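Probable glutathione S-transferase (PDB 3H1N) is probably a glutathione S-transferase, an enzyme of the family that joins the thiol of glutathione to electrophilic substrates. Local coordinates at residues Y26-G34 with R235-F243; Q142-R153 with R244-A252. All blocks are in the same frame, centred on the assembly; numbering follows the deposited sequence. Where two conformers were deposited one is given.

Overall arrangement
Both contacts are made by the chain end that follows the last helix, 224-230, and both are partly buried. Contact 1 lies nearer the centre of the chain and joins this tail to the loop after strand 22-25, so it ties the sheet-bearing part of the fold to the helical part. Two loops meet there through proline, leucine and isoleucine, with no direct hydrogen bond across and one bridging water. Contact 2, whose centre is about 20 Å from that of contact 1, lies farther out and sets the last nine residues against helix 142-167. Here a leucine over alanines is flanked by two side-chain hydrogen bonds.

Contact 1: Y26-G34 with R235-F243; sequences YWDGIPGRG and RLPFGDGIF
Pro31 wedges its ring against Leu236, Pro237 and Phe238, where the loop between strand 22-25 and helix 34-43 of the thioredoxin-like half of the glutathione S-transferase fold meets the C-terminal tail. Followed round the ring, Pro31 CB lies 4.0 Å from Leu236 O. Its CG presses closest, 3.0 Å from that same Leu236 O, and also touches the Phe238 ring obliquely at CD1. Pro31 CD then rests 3.3 Å from Pro237 O. A proline suits this place because its compact ring offers C-H groups to two carbonyl oxygens.

Beside it, Ile30 packs its branches on bare glycine backbone: CG2 lies 3.7 Å from Gly241 N and CD1 3.8 Å from Gly241 CA. With chi1 at 58°, CG1 is flanked by both main-chain neighbours of CA, and both branches can reach Gly241. Leu236 points toward the loop, and its CD1 lies 3.5 Å from Gly29 N. At the other end the Ile242 and Arg33 side chains cross at about a right angle, with Ile242 CD1 against Arg33 CG, while Ile242 itself packs on Thr122 and His126 of helix 105-127. Arg33 N donates to Tyr26 OH, a bond between the two ends of the loop. No direct hydrogen bond joins the two segments; instead one water donates to both Gly29 O and Pro237 O, 2.7 Å from each.

Contact 2: Q142-R153 with R244-A252; sequences QDVALRRAADFR and RHYPELDGA
Glu248 OE2 is gripped by Gln142 NE2, which donates across the contact at 3.0 Å, and by the hydroxyl of Tyr138, in the loop before helix 142-167. The glutamine N-H points within its own amide plane but meets the oxygen from above the carboxylate, the two planes being 88° apart. Glu248 points at the helix from the start; its chi1 of 67° and the bend at chi2 bring the carboxylate beside Gln142. A long, extended Gln142 can span the remaining gap from the helix.

Between the polar ends, Leu249 lies against the Ala145 and Ala149 face of helix 142-167, part of the all-helical C-terminal domain of the glutathione S-transferase fold, on which the tail packs. Its CB lies 3.8 Å from Ala149 CB and its CD2 3.9 Å from Ala145 CB; the small alanines, one turn apart, allow the 3-10 turn 247-249 to come this close. Leu146 flanks it, its CD2 4.0 Å from Leu249 CD2 and 3.3 Å from Glu248 O.

At the far end Arg153 NH2 donates to Leu249 O at 2.7 Å, arriving well above the carbonyl plane (56° out of it). An arginine suits the place: long and bent at chi3, it brings NH2 to a carbonyl while its CD packs 3.4 Å from Gly251 N, on backbone without a side chain. Asp250 O lies over one guanidinium face and Ala149 O over the other, both offset toward the rim.

The tail thereby lies between two helices: Asp250 accepts from the backbone N of Arg201 and Arg202 in helix 200-206, while Phe152 turns from helix 142-167 to helix 105-127, and Val144, Arg147 and Arg148 meet the second subunit.

Contact 1: Y26-G34 with R235-F243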
loop_
_atom_site.group_PDB
_atom_site.type_symbol
_atom_site.label_atom_id
_atom_site.label_comp_id
_atom_site.label_asym_id
_atom_site.label_seq_id
_atom_site.Cartn_x
_atom_site.Cartn_y
_atom_site.Cartn_z
ATOM N N TYR B 26 0.530 4.925 17.729
ATOM C CA TYR B 26 1.040 5.813 16.679
ATOM C C TYR B 26 1.710 7.048 17.278
ATOM O O TYR B 26 1.317 7.500 18.360
ATOM C CB TYR B 26 -0.066 6.237 15.682
ATOM C CG TYR B 26 0.530 6.964 14.500
ATOM C CD1 TYR B 26 1.322 6.275 13.581
ATOM C CD2 TYR B 26 0.372 8.347 14.336
ATOM C CE1 TYR B 26 1.931 6.927 12.511
ATOM C CE2 TYR B 26 0.983 9.015 13.256
ATOM C CZ TYR B 26 1.760 8.290 12.354
ATOM O OH TYR B 26 2.367 8.897 11.278
ATOM N N TRP B 27 2.700 7.590 16.558
ATOM C CA TRP B 27 3.431 8.807 16.967
ATOM C C TRP B 27 2.496 9.902 17.469
ATOM O O TRP B 27 1.453 10.154 16.867
ATOM C CB TRP B 27 4.273 9.361 15.804
ATOM C CG TRP B 27 5.202 8.335 15.209
ATOM C CD1 TRP B 27 5.084 7.727 13.998
ATOM C CD2 TRP B 27 6.379 7.800 15.823
ATOM N NE1 TRP B 27 6.125 6.823 13.817
ATOM C CE2 TRP B 27 6.930 6.857 14.926
ATOM C CE3 TRP B 27 7.023 8.026 17.047
ATOM C CZ2 TRP B 27 8.093 6.139 15.217
ATOM C CZ3 TRP B 27 8.184 7.310 17.333
ATOM C CH2 TRP B 27 8.702 6.377 16.415
ATOM N N ASP B 28 2.873 10.541 18.569
ATOM C CA ASP B 28 2.183 11.735 19.060
ATOM C C ASP B 28 2.695 12.926 18.249
ATOM O O ASP B 28 3.724 12.819 17.586
ATOM C CB ASP B 28 2.486 11.928 20.554
ATOM C CG ASP B 28 1.519 12.899 21.255
ATOM O OD1 ASP B 28 0.595 13.448 20.620
ATOM O OD2 ASP B 28 1.690 13.115 22.470
ATOM N N GLY B 29 1.982 14.052 18.295
ATOM C CA GLY B 29 2.487 15.303 17.716
ATOM C C GLY B 29 1.947 15.714 16.353
ATOM O O GLY B 29 1.781 16.902 16.092
ATOM N N ILE B 30 1.694 14.729 15.491
ATOM C CA ILE B 30 1.194 14.934 14.129
ATOM C C ILE B 30 -0.033 14.020 13.922
ATOM O O ILE B 30 -0.119 12.968 14.575
ATOM C CB ILE B 30 2.296 14.578 13.074
ATOM C CG1 ILE B 30 2.759 13.122 13.245
ATOM C CG2 ILE B 30 3.471 15.547 13.185
ATOM C CD1 ILE B 30 3.533 12.501 12.057
ATOM N N PRO B 31 -0.979 14.404 13.024
ATOM C CA PRO B 31 -2.069 13.464 12.734
ATOM C C PRO B 31 -1.496 12.227 12.034
ATOM O O PRO B 31 -1.814 11.099 12.419
ATOM C CB PRO B 31 -2.998 14.256 11.811
ATOM C CG PRO B 31 -2.688 15.708 12.102
ATOM C CD PRO B 31 -1.214 15.725 12.405
ATOM N N GLY B 32 -0.638 12.451 11.042
ATOM C CA GLY B 32 0.098 11.353 10.364
ATOM C C GLY B 32 -0.751 10.206 9.827
ATOM O O GLY B 32 -1.922 10.384 9.504
ATOM N N ARG B 33 -0.153 9.019 9.715
ATOM C CA ARG B 33 -0.856 7.824 9.241
ATOM C C ARG B 33 -1.904 7.340 10.243
ATOM O O ARG B 33 -2.906 6.706 9.867
ATOM C CB ARG B 33 0.147 6.693 8.966
ATOM C CG ARG B 33 1.310 7.088 8.071
ATOM C CD ARG B 33 2.234 5.909 7.777
ATOM N NE ARG B 33 3.286 6.258 6.818
ATOM C CZ ARG B 33 4.396 5.541 6.631
ATOM N NH1 ARG B 33 4.609 4.450 7.351
ATOM N NH2 ARG B 33 5.304 5.920 5.736
ATOM N N GLY B 34 -1.659 7.618 11.522
ATOM C CA GLY B 34 -2.543 7.162 12.584
ATOM C C GLY B 34 -3.929 7.774 12.468
ATOM O O GLY B 34 -4.913 7.155 12.861
ATOM N N ARG B 235 -7.972 15.706 18.129
ATOM C CA ARG B 235 -7.682 16.006 16.738
ATOM C C ARG B 235 -6.500 16.974 16.658
ATOM O O ARG B 235 -6.653 18.168 16.910
ATOM C CB ARG B 235 -8.920 16.608 16.060
ATOM C CG ARG B 235 -8.776 16.854 14.565
ATOM C CD ARG B 235 -9.550 18.089 14.146
ATOM N NE ARG B 235 -9.688 18.191 12.698
ATOM C CZ ARG B 235 -10.401 19.130 12.085
ATOM N NH1 ARG B 235 -11.040 20.049 12.797
ATOM N NH2 ARG B 235 -10.481 19.145 10.762
ATOM N N LEU B 236 -5.321 16.454 16.312
ATOM C CA LEU B 236 -4.127 17.287 16.204
ATOM C C LEU B 236 -4.114 18.018 14.857
ATOM O O LEU B 236 -4.461 17.421 13.831
ATOM C CB LEU B 236 -2.864 16.422 16.343
ATOM C CG LEU B 236 -2.666 15.713 17.691
ATOM C CD1 LEU B 236 -1.328 14.969 17.724
ATOM C CD2 LEU B 236 -2.736 16.693 18.826
ATOM N N PRO B 237 -3.689 19.299 14.842
ATOM C CA PRO B 237 -3.578 19.995 13.557
ATOM C C PRO B 237 -2.378 19.478 12.752
ATOM O O PRO B 237 -1.463 18.867 13.323
ATOM C CB PRO B 237 -3.359 21.447 13.965
ATOM C CG PRO B 237 -2.647 21.361 15.276
ATOM C CD PRO B 237 -3.149 20.102 15.955
ATOM N N PHE B 238 -2.387 19.711 11.439
ATOM C CA PHE B 238 -1.226 19.383 10.614
ATOM C C PHE B 238 -0.067 20.273 11.048
ATOM O O PHE B 238 -0.276 21.370 11.569
ATOM C CB PHE B 238 -1.518 19.606 9.127
ATOM C CG PHE B 238 -2.703 18.832 8.605
ATOM C CD1 PHE B 238 -2.613 17.458 8.394
ATOM C CD2 PHE B 238 -3.904 19.480 8.316
ATOM C CE1 PHE B 238 -3.710 16.730 7.902
ATOM C CE2 PHE B 238 -5.009 18.764 7.817
ATOM C CZ PHE B 238 -4.906 17.387 7.616
ATOM N N GLY B 239 1.149 19.786 10.857
ATOM C CA GLY B 239 2.344 20.541 11.201
ATOM C C GLY B 239 3.501 19.983 10.403
ATOM O O GLY B 239 3.596 20.204 9.199
ATOM N N ASP B 240 4.375 19.250 11.066
ATOM C CA ASP B 240 5.524 18.676 10.375
ATOM C C ASP B 240 5.413 17.169 10.268
ATOM O O ASP B 240 6.355 16.429 10.565
ATOM C CB ASP B 240 6.827 19.137 11.023
ATOM C CG ASP B 240 7.023 20.627 10.880
ATOM O OD1 ASP B 240 7.576 21.071 9.849
ATOM O OD2 ASP B 240 6.574 21.360 11.781
ATOM N N GLY B 241 4.246 16.733 9.807
ATOM C CA GLY B 241 3.993 15.325 9.538
ATOM C C GLY B 241 4.057 15.045 8.057
ATOM O O GLY B 241 4.992 15.465 7.379
ATOM N N ILE B 242 3.045 14.339 7.562
ATOM C CA ILE B 242 2.908 13.983 6.147
ATOM C C ILE B 242 2.533 15.200 5.300
ATOM O O ILE B 242 3.196 15.485 4.302
ATOM C CB ILE B 242 1.832 12.873 5.977
ATOM C CG1 ILE B 242 2.355 11.556 6.550
ATOM C CG2 ILE B 242 1.409 12.699 4.486
ATOM C CD1 ILE B 242 1.314 10.483 6.613
ATOM N N PHE B 243 1.478 15.910 5.724
ATOM C CA PHE B 243 0.935 17.070 5.006
ATOM C C PHE B 243 1.533 18.367 5.572
ATOM O O PHE B 243 1.218 18.776 6.693
ATOM C CB PHE B 243 -0.606 17.082 5.069
ATOM C CG PHE B 243 -1.248 15.823 4.513
ATOM C CD1 PHE B 243 -1.378 15.646 3.139
ATOM C CD2 PHE B 243 -1.718 14.815 5.370
ATOM C CE1 PHE B 243 -1.974 14.498 2.608
ATOM C CE2 PHE B 243 -2.310 13.652 4.851
ATOM C CZ PHE B 243 -2.433 13.490 3.465
HETATM O O HOH W 1 -0.016 18.864 15.574
#

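Contact 2: Q142-R153 with R244-A252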
loop_
_atom_site.group_PDB
_atom_site.type_symbol
_atom_site.label_atom_id
_atom_site.label_comp_id
_atom_site.label_asym_id
_atom_site.label_seq_id
_atom_site.Cartn_x
_atom_site.Cartn_y
_atom_site.Cartn_z
ATOM N N GLN B 142 15.627 20.427 -0.302
ATOM C CA GLN B 142 14.664 21.417 -0.797
ATOM C C GLN B 142 14.684 21.606 -2.323
ATOM O O GLN B 142 13.634 21.728 -2.942
ATOM C CB GLN B 142 14.842 22.778 -0.106
ATOM C CG GLN B 142 13.695 23.734 -0.451
ATOM C CD GLN B 142 13.973 25.186 -0.106
ATOM O OE1 GLN B 142 15.085 25.687 -0.298
ATOM N NE2 GLN B 142 12.950 25.878 0.386
ATOM N N ASP B 143 15.871 21.644 -2.919
ATOM C CA ASP B 143 15.991 21.791 -4.376
ATOM C C ASP B 143 15.283 20.653 -5.114
ATOM O O ASP B 143 14.610 20.872 -6.135
ATOM C CB ASP B 143 17.463 21.841 -4.806
ATOM C CG ASP B 143 18.218 23.011 -4.187
ATOM O OD1 ASP B 143 17.589 24.005 -3.770
ATOM O OD2 ASP B 143 19.460 22.935 -4.127
ATOM N N VAL B 144 15.468 19.438 -4.605
ATOM C CA VAL B 144 14.798 18.262 -5.165
ATOM C C VAL B 144 13.278 18.384 -4.942
ATOM O O VAL B 144 12.488 18.138 -5.861
ATOM C CB VAL B 144 15.349 16.960 -4.566
ATOM C CG1 VAL B 144 14.652 15.750 -5.184
ATOM C CG2 VAL B 144 16.872 16.881 -4.792
ATOM N N ALA B 145 12.884 18.819 -3.743
ATOM C CA ALA B 145 11.469 18.999 -3.415
ATOM C C ALA B 145 10.766 19.936 -4.414
ATOM O O ALA B 145 9.643 19.666 -4.828
ATOM C CB ALA B 145 11.304 19.519 -1.989
ATOM N N LEU B 146 11.435 21.016 -4.814
ATOM C CA LEU B 146 10.853 21.959 -5.784
ATOM C C LEU B 146 10.510 21.251 -7.113
ATOM O O LEU B 146 9.449 21.492 -7.720
ATOM C CB LEU B 146 11.813 23.129 -6.040
ATOM C CG LEU B 146 12.059 24.110 -4.888
ATOM C CD1 LEU B 146 13.288 24.955 -5.187
ATOM C CD2 LEU B 146 10.827 25.000 -4.620
ATOM N N ARG B 147 11.409 20.359 -7.537
ATOM C CA ARG B 147 11.225 19.594 -8.761
ATOM C C ARG B 147 10.087 18.585 -8.624
ATOM O O ARG B 147 9.196 18.521 -9.485
ATOM C CB ARG B 147 12.532 18.893 -9.144
ATOM C CG ARG B 147 13.630 19.872 -9.582
ATOM C CD ARG B 147 14.948 19.181 -9.860
ATOM N NE ARG B 147 14.850 18.238 -10.971
ATOM C CZ ARG B 147 15.793 17.356 -11.301
ATOM N NH1 ARG B 147 16.929 17.282 -10.621
ATOM N NH2 ARG B 147 15.604 16.552 -12.330
ATOM N N ARG B 148 10.113 17.805 -7.542
ATOM C CA ARG B 148 9.045 16.840 -7.282
ATOM C C ARG B 148 7.668 17.500 -7.131
ATOM O O ARG B 148 6.670 16.978 -7.648
ATOM C CB ARG B 148 9.372 15.995 -6.043
ATOM C CG ARG B 148 8.281 14.980 -5.743
ATOM C CD ARG B 148 8.816 13.629 -5.363
ATOM N NE ARG B 148 7.708 12.683 -5.219
ATOM C CZ ARG B 148 7.846 11.363 -5.150
ATOM N NH1 ARG B 148 9.051 10.801 -5.216
ATOM N NH2 ARG B 148 6.767 10.599 -5.032
ATOM N N ALA B 149 7.618 18.648 -6.444
ATOM C CA ALA B 149 6.380 19.396 -6.253
ATOM C C ALA B 149 5.709 19.818 -7.566
ATOM O O ALA B 149 4.480 19.742 -7.695
ATOM C CB ALA B 149 6.611 20.633 -5.336
ATOM N N ALA B 150 6.520 20.227 -8.541
ATOM C CA ALA B 150 5.981 20.633 -9.834
ATOM C C ALA B 150 5.207 19.480 -10.480
ATOM O O ALA B 150 4.119 19.694 -10.985
ATOM C CB ALA B 150 7.075 21.163 -10.760
ATOM N N ASP B 151 5.736 18.262 -10.418
ATOM C CA ASP B 151 5.017 17.091 -10.949
ATOM C C ASP B 151 3.795 16.695 -10.105
ATOM O O ASP B 151 2.746 16.319 -10.643
ATOM C CB ASP B 151 5.964 15.896 -11.099
ATOM C CG ASP B 151 5.300 14.707 -11.798
ATOM O OD1 ASP B 151 4.860 14.860 -12.961
ATOM O OD2 ASP B 151 5.207 13.619 -11.180
ATOM N N PHE B 152 3.928 16.776 -8.787
ATOM C CA PHE B 152 2.845 16.366 -7.907
ATOM C C PHE B 152 1.649 17.299 -8.155
ATOM O O PHE B 152 0.508 16.839 -8.316
ATOM C CB PHE B 152 3.301 16.416 -6.444
ATOM C CG PHE B 152 2.237 15.984 -5.436
ATOM C CD1 PHE B 152 1.821 14.656 -5.365
ATOM C CD2 PHE B 152 1.685 16.899 -4.544
ATOM C CE1 PHE B 152 0.856 14.243 -4.437
ATOM C CE2 PHE B 152 0.720 16.500 -3.596
ATOM C CZ PHE B 152 0.301 15.178 -3.543
ATOM N N ARG B 153 1.921 18.601 -8.237
ATOM C CA ARG B 153 0.843 19.586 -8.489
ATOM C C ARG B 153 0.255 19.412 -9.883
ATOM O O ARG B 153 -0.964 19.422 -10.038
ATOM C CB ARG B 153 1.320 21.050 -8.366
ATOM C CG ARG B 153 1.652 21.560 -6.965
ATOM C CD ARG B 153 1.981 23.072 -6.960
ATOM N NE ARG B 153 2.749 23.500 -8.143
ATOM C CZ ARG B 153 4.081 23.536 -8.228
ATOM N NH1 ARG B 153 4.658 23.919 -9.354
ATOM N NH2 ARG B 153 4.843 23.195 -7.195
ATOM N N ARG B 244 2.438 18.976 4.810
ATOM C CA ARG B 244 3.189 20.127 5.283
ATOM C C ARG B 244 2.987 21.299 4.352
ATOM O O ARG B 244 3.138 21.176 3.135
ATOM C CB ARG B 244 4.689 19.826 5.384
ATOM C CG ARG B 244 5.076 18.708 6.356
ATOM C CD ARG B 244 6.586 18.624 6.482
ATOM N NE ARG B 244 7.036 17.514 7.316
ATOM C CZ ARG B 244 8.300 17.337 7.715
ATOM N NH1 ARG B 244 9.237 18.223 7.405
ATOM N NH2 ARG B 244 8.627 16.282 8.456
ATOM N N HIS B 245 2.668 22.448 4.925
ATOM C CA HIS B 245 2.515 23.653 4.117
ATOM C C HIS B 245 3.850 24.372 3.901
ATOM O O HIS B 245 4.341 25.073 4.782
ATOM C CB HIS B 245 1.477 24.600 4.731
ATOM C CG HIS B 245 1.352 25.900 3.996
ATOM N ND1 HIS B 245 1.233 25.966 2.625
ATOM C CD2 HIS B 245 1.360 27.179 4.435
ATOM C CE1 HIS B 245 1.164 27.230 2.251
ATOM N NE2 HIS B 245 1.228 27.986 3.331
ATOM N N TYR B 246 4.417 24.199 2.709
ATOM C CA TYR B 246 5.598 24.929 2.274
ATOM C C TYR B 246 5.194 25.794 1.079
ATOM O O TYR B 246 4.896 25.269 0.015
ATOM C CB TYR B 246 6.690 23.933 1.847
ATOM C CG TYR B 246 7.282 23.134 2.987
ATOM C CD1 TYR B 246 7.867 23.775 4.086
ATOM C CD2 TYR B 246 7.281 21.738 2.955
ATOM C CE1 TYR B 246 8.423 23.040 5.137
ATOM C CE2 TYR B 246 7.844 20.991 3.996
ATOM C CZ TYR B 246 8.415 21.648 5.081
ATOM O OH TYR B 246 8.972 20.912 6.105
ATOM N N PRO B 247 5.139 27.123 1.257
ATOM C CA PRO B 247 4.721 27.993 0.143
ATOM C C PRO B 247 5.518 27.733 -1.152
ATOM O O PRO B 247 4.944 27.769 -2.253
ATOM C CB PRO B 247 4.987 29.400 0.687
ATOM C CG PRO B 247 4.830 29.252 2.175
ATOM C CD PRO B 247 5.421 27.891 2.483
ATOM N N GLU B 248 6.811 27.426 -1.018
ATOM C CA GLU B 248 7.680 27.201 -2.186
ATOM C C GLU B 248 7.319 25.965 -3.028
ATOM O O GLU B 248 7.659 25.895 -4.216
ATOM C CB GLU B 248 9.166 27.191 -1.784
ATOM C CG GLU B 248 9.605 26.020 -0.892
ATOM C CD GLU B 248 9.459 26.288 0.599
ATOM O OE1 GLU B 248 8.638 27.152 1.017
ATOM O OE2 GLU B 248 10.165 25.608 1.377
ATOM N N LEU B 249 6.616 25.013 -2.414
ATOM C CA LEU B 249 6.154 23.822 -3.108
ATOM C C LEU B 249 4.747 23.970 -3.713
ATOM O O LEU B 249 4.330 23.132 -4.508
ATOM C CB LEU B 249 6.221 22.604 -2.167
ATOM C CG LEU B 249 7.585 22.315 -1.521
ATOM C CD1 LEU B 249 7.553 20.958 -0.818
ATOM C CD2 LEU B 249 8.711 22.349 -2.556
ATOM N N ASP B 250 4.036 25.048 -3.360
ATOM C CA ASP B 250 2.683 25.291 -3.859
ATOM C C ASP B 250 2.724 26.094 -5.187
ATOM O O ASP B 250 3.788 26.535 -5.640
ATOM C CB ASP B 250 1.879 26.049 -2.776
ATOM C CG ASP B 250 0.355 25.861 -2.883
ATOM O OD1 ASP B 250 -0.140 25.107 -3.735
ATOM O OD2 ASP B 250 -0.364 26.505 -2.085
ATOM N N GLY B 251 1.572 26.242 -5.825
ATOM C CA GLY B 251 1.440 27.045 -7.048
ATOM C C GLY B 251 0.057 26.875 -7.649
ATOM O O GLY B 251 -0.647 25.922 -7.321
ATOM N N ALA B 252 -0.326 27.777 -8.552
ATOM C CA ALA B 252 -1.636 27.695 -9.207
ATOM C C ALA B 252 -1.761 26.413 -10.033
ATOM O O ALA B 252 -2.838 25.815 -10.134
ATOM C CB ALA B 252 -1.889 28.932 -10.075
ATOM O OXT ALA B 252 -0.786 25.929 -10.611
#